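Local coordinates for 5'-deoxynucleotidase (Archaeoglobus fulgidus, PDB 1YNB), which probably hydrolyses 2'-deoxyribonucleoside 5'-phosphates to the deoxyribonucleoside and phosphate, using a divalent metal such as cobalt or manganese, at residues V149-D154 with E158-L163. Numbering follows the deposited sequence.
Sequences VELKTD and EIYRVL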
ATOM      1  N   VAL A 149       0.494 -14.551  23.260  1.00 39.80           N
ATOM      2  CA  VAL A 149      -0.507 -14.902  22.271  1.00 40.56           C
ATOM      3  C   VAL A 149      -0.719 -16.390  22.335  1.00 41.46           C
ATOM      4  O   VAL A 149       0.239 -17.157  22.289  1.00 41.46           O
ATOM      5  CB  VAL A 149      -0.059 -14.508  20.854  1.00 40.68           C
ATOM      6  CG1 VAL A 149      -1.051 -15.046  19.815  1.00 39.62           C
ATOM      7  CG2 VAL A 149       0.014 -13.008  20.761  1.00 40.31           C
ATOM      8  N   GLU A 150      -1.985 -16.784  22.449  1.00 42.42           N
ATOM      9  CA  GLU A 150      -2.354 -18.189  22.527  1.00 42.28           C
ATOM     10  C   GLU A 150      -2.741 -18.690  21.140  1.00 39.66           C
ATOM     11  O   GLU A 150      -3.830 -18.407  20.665  1.00 40.45           O
ATOM     12  CB  GLU A 150      -3.548 -18.357  23.468  1.00 44.95           C
ATOM     13  CG  GLU A 150      -3.412 -17.701  24.841  1.00 48.90           C
ATOM     14  CD  GLU A 150      -2.301 -18.306  25.695  1.00 51.14           C
ATOM     15  OE1 GLU A 150      -2.429 -18.278  26.942  1.00 51.66           O
ATOM     16  OE2 GLU A 150      -1.296 -18.796  25.129  1.00 53.16           O
ATOM     17  N   LEU A 151      -1.841 -19.417  20.495  1.00 37.48           N
ATOM     18  CA  LEU A 151      -2.102 -19.959  19.173  1.00 35.30           C
ATOM     19  C   LEU A 151      -2.395 -21.432  19.377  1.00 37.24           C
ATOM     20  O   LEU A 151      -1.946 -22.008  20.366  1.00 37.57           O
ATOM     21  CB  LEU A 151      -0.874 -19.781  18.286  1.00 32.54           C
ATOM     22  CG  LEU A 151      -0.539 -18.293  18.046  1.00 30.97           C
ATOM     23  CD1 LEU A 151       0.860 -18.159  17.473  1.00 27.81           C
ATOM     24  CD2 LEU A 151      -1.585 -17.663  17.127  1.00 28.08           C
ATOM     25  N   LYS A 152      -3.128 -22.040  18.443  1.00 36.58           N
ATOM     26  CA  LYS A 152      -3.486 -23.451  18.553  1.00 36.30           C
ATOM     27  C   LYS A 152      -2.649 -24.367  17.681  1.00 35.62           C
ATOM     28  O   LYS A 152      -2.317 -25.480  18.112  1.00 36.20           O
ATOM     29  CB  LYS A 152      -4.957 -23.660  18.183  1.00 36.49           C
ATOM     30  CG  LYS A 152      -5.991 -22.845  18.953  1.00 38.83           C
ATOM     31  CD  LYS A 152      -7.366 -23.082  18.317  1.00 42.47           C
ATOM     32  CE  LYS A 152      -8.375 -21.958  18.591  1.00 44.62           C
ATOM     33  NZ  LYS A 152      -9.512 -21.942  17.593  1.00 45.51           N
ATOM     34  N   THR A 153      -2.298 -23.933  16.472  1.00 33.67           N
ATOM     35  CA  THR A 153      -1.531 -24.798  15.572  1.00 32.88           C
ATOM     36  C   THR A 153      -0.022 -24.728  15.711  1.00 33.84           C
ATOM     37  O   THR A 153       0.532 -23.700  16.095  1.00 32.58           O
ATOM     38  CB  THR A 153      -1.886 -24.553  14.086  1.00 33.68           C
ATOM     39  OG1 THR A 153      -1.319 -23.306  13.632  1.00 32.70           O
ATOM     40  CG2 THR A 153      -3.390 -24.508  13.916  1.00 32.02           C
ATOM     41  N   ASP A 154       0.650 -25.840  15.416  1.00 33.15           N
ATOM     42  CA  ASP A 154       2.095 -25.876  15.519  1.00 32.03           C
ATOM     43  C   ASP A 154       2.724 -24.941  14.494  1.00 31.65           C
ATOM     44  O   ASP A 154       3.807 -24.406  14.720  1.00 29.63           O
ATOM     45  CB  ASP A 154       2.635 -27.286  15.274  1.00 35.31           C
ATOM     46  CG  ASP A 154       2.380 -28.236  16.454  1.00 35.98           C
ATOM     47  OD1 ASP A 154       1.995 -27.785  17.565  1.00 34.14           O
ATOM     48  OD2 ASP A 154       2.584 -29.452  16.240  1.00 37.04           O
ATOM     49  N   GLU A 158       5.264 -21.886  15.461  1.00 25.92           N
ATOM     50  CA  GLU A 158       6.616 -21.791  14.929  1.00 25.39           C
ATOM     51  C   GLU A 158       6.855 -20.395  14.313  1.00 24.80           C
ATOM     52  O   GLU A 158       7.889 -19.748  14.561  1.00 23.18           O
ATOM     53  CB  GLU A 158       6.821 -22.906  13.884  1.00 31.12           C
ATOM     54  CG  GLU A 158       8.221 -22.991  13.245  1.00 37.99           C
ATOM     55  CD  GLU A 158       8.500 -24.332  12.499  1.00 42.76           C
ATOM     56  OE1 GLU A 158       7.557 -24.981  11.968  1.00 43.82           O
ATOM     57  OE2 GLU A 158       9.689 -24.733  12.425  1.00 46.45           O
ATOM     58  N   ILE A 159       5.894 -19.930  13.523  1.00 22.09           N
ATOM     59  CA  ILE A 159       6.021 -18.604  12.884  1.00 21.27           C
ATOM     60  C   ILE A 159       6.091 -17.519  13.977  1.00 20.71           C
ATOM     61  O   ILE A 159       6.881 -16.595  13.900  1.00 21.96           O
ATOM     62  CB  ILE A 159       4.805 -18.336  11.968  1.00 19.74           C
ATOM     63  CG1 ILE A 159       4.923 -19.203  10.712  1.00 20.10           C
ATOM     64  CG2 ILE A 159       4.766 -16.851  11.503  1.00 20.18           C
ATOM     65  CD1 ILE A 159       3.712 -19.061   9.823  1.00 18.82           C
ATOM     66  N   TYR A 160       5.226 -17.630  14.969  1.00 21.20           N
ATOM     67  CA  TYR A 160       5.198 -16.677  16.080  1.00 23.31           C
ATOM     68  C   TYR A 160       6.551 -16.667  16.814  1.00 23.51           C
ATOM     69  O   TYR A 160       7.094 -15.606  17.143  1.00 22.45           O
ATOM     70  CB  TYR A 160       4.089 -17.076  17.053  1.00 21.85           C
ATOM     71  CG  TYR A 160       3.996 -16.221  18.282  1.00 25.13           C
ATOM     72  CD1 TYR A 160       3.639 -14.876  18.192  1.00 24.21           C
ATOM     73  CD2 TYR A 160       4.278 -16.743  19.543  1.00 26.08           C
ATOM     74  CE1 TYR A 160       3.562 -14.077  19.320  1.00 25.10           C
ATOM     75  CE2 TYR A 160       4.206 -15.933  20.702  1.00 28.36           C
ATOM     76  CZ  TYR A 160       3.843 -14.603  20.574  1.00 27.87           C
ATOM     77  OH  TYR A 160       3.735 -13.800  21.700  1.00 26.97           O
ATOM     78  N   ARG A 161       7.096 -17.847  17.078  1.00 23.78           N
ATOM     79  CA  ARG A 161       8.374 -17.916  17.780  1.00 24.80           C
ATOM     80  C   ARG A 161       9.458 -17.143  17.029  1.00 23.63           C
ATOM     81  O   ARG A 161      10.230 -16.398  17.636  1.00 22.92           O
ATOM     82  CB  ARG A 161       8.817 -19.387  17.986  1.00 25.27           C
ATOM     83  CG  ARG A 161      10.168 -19.473  18.710  1.00 26.76           C
ATOM     84  CD  ARG A 161      10.626 -20.877  18.996  1.00 28.52           C
ATOM     85  NE  ARG A 161      11.870 -20.867  19.771  1.00 30.85           N
ATOM     86  CZ  ARG A 161      12.599 -21.956  20.022  1.00 33.69           C
ATOM     87  NH1 ARG A 161      12.208 -23.140  19.560  1.00 32.24           N
ATOM     88  NH2 ARG A 161      13.712 -21.875  20.743  1.00 33.46           N
ATOM     89  N   VAL A 162       9.531 -17.321  15.705  1.00 22.75           N
ATOM     90  CA  VAL A 162      10.541 -16.616  14.925  1.00 22.63           C
ATOM     91  C   VAL A 162      10.227 -15.111  14.862  1.00 24.56           C
ATOM     92  O   VAL A 162      11.150 -14.299  14.926  1.00 24.06           O
ATOM     93  CB  VAL A 162      10.681 -17.224  13.493  1.00 25.75           C
ATOM     94  CG1 VAL A 162      11.655 -16.402  12.631  1.00 24.88           C
ATOM     95  CG2 VAL A 162      11.227 -18.652  13.634  1.00 25.53           C
ATOM     96  N   LEU A 163       8.942 -14.755  14.748  1.00 23.18           N
ATOM     97  CA  LEU A 163       8.524 -13.341  14.714  1.00 21.98           C
ATOM     98  C   LEU A 163       9.103 -12.646  15.952  1.00 23.37           C
ATOM     99  O   LEU A 163       9.680 -11.555  15.856  1.00 23.99           O
ATOM    100  CB  LEU A 163       7.004 -13.218  14.819  1.00 20.93           C
ATOM    101  CG  LEU A 163       6.125 -12.006  14.430  1.00 24.33           C
ATOM    102  CD1 LEU A 163       5.073 -11.758  15.526  1.00 22.44           C
ATOM    103  CD2 LEU A 163       6.933 -10.787  14.024  1.00 23.01           C
TER
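Packing is tightest where L151 meets the root of Y160: methyl CD1 of L151 sits 3.4 Å from CB of Y160 and 3.8 Å from its CG, while L151 is itself buried and also touches A156 and K157. Farther out along the ring the fit relaxes, with CB of V149 3.9 Å from CZ of Y160 and CG2 of V149 4.0 Å from CE1 of Y160. Y160 CG lies anti to the backbone N (chi1 177°), which carries the ring back along the loop from L151 to V149; both aliphatic side chains approach it obliquely. The phenol oxygen is hydrogen-bonded to the carbonyl of A146. This is a loop folding back on the helix it leads into, 154-166, in an all-alpha chain of probable HD-domain type. T153 is the N-cap, its OG1 bonded to the N of A156, and N of E158 donates a first-turn backbone hydrogen bond to O of D154 (3.0 Å, N-H...O angle 150°). Replacing Y160 with alanine would probably open a gap beside V149 and leave the A146 carbonyl without its hydroxyl mate. On the solvent side, D154 and E158 are exposed, their carboxylates touching nothing across the two segments; E158 also packs on M7 of the second subunit.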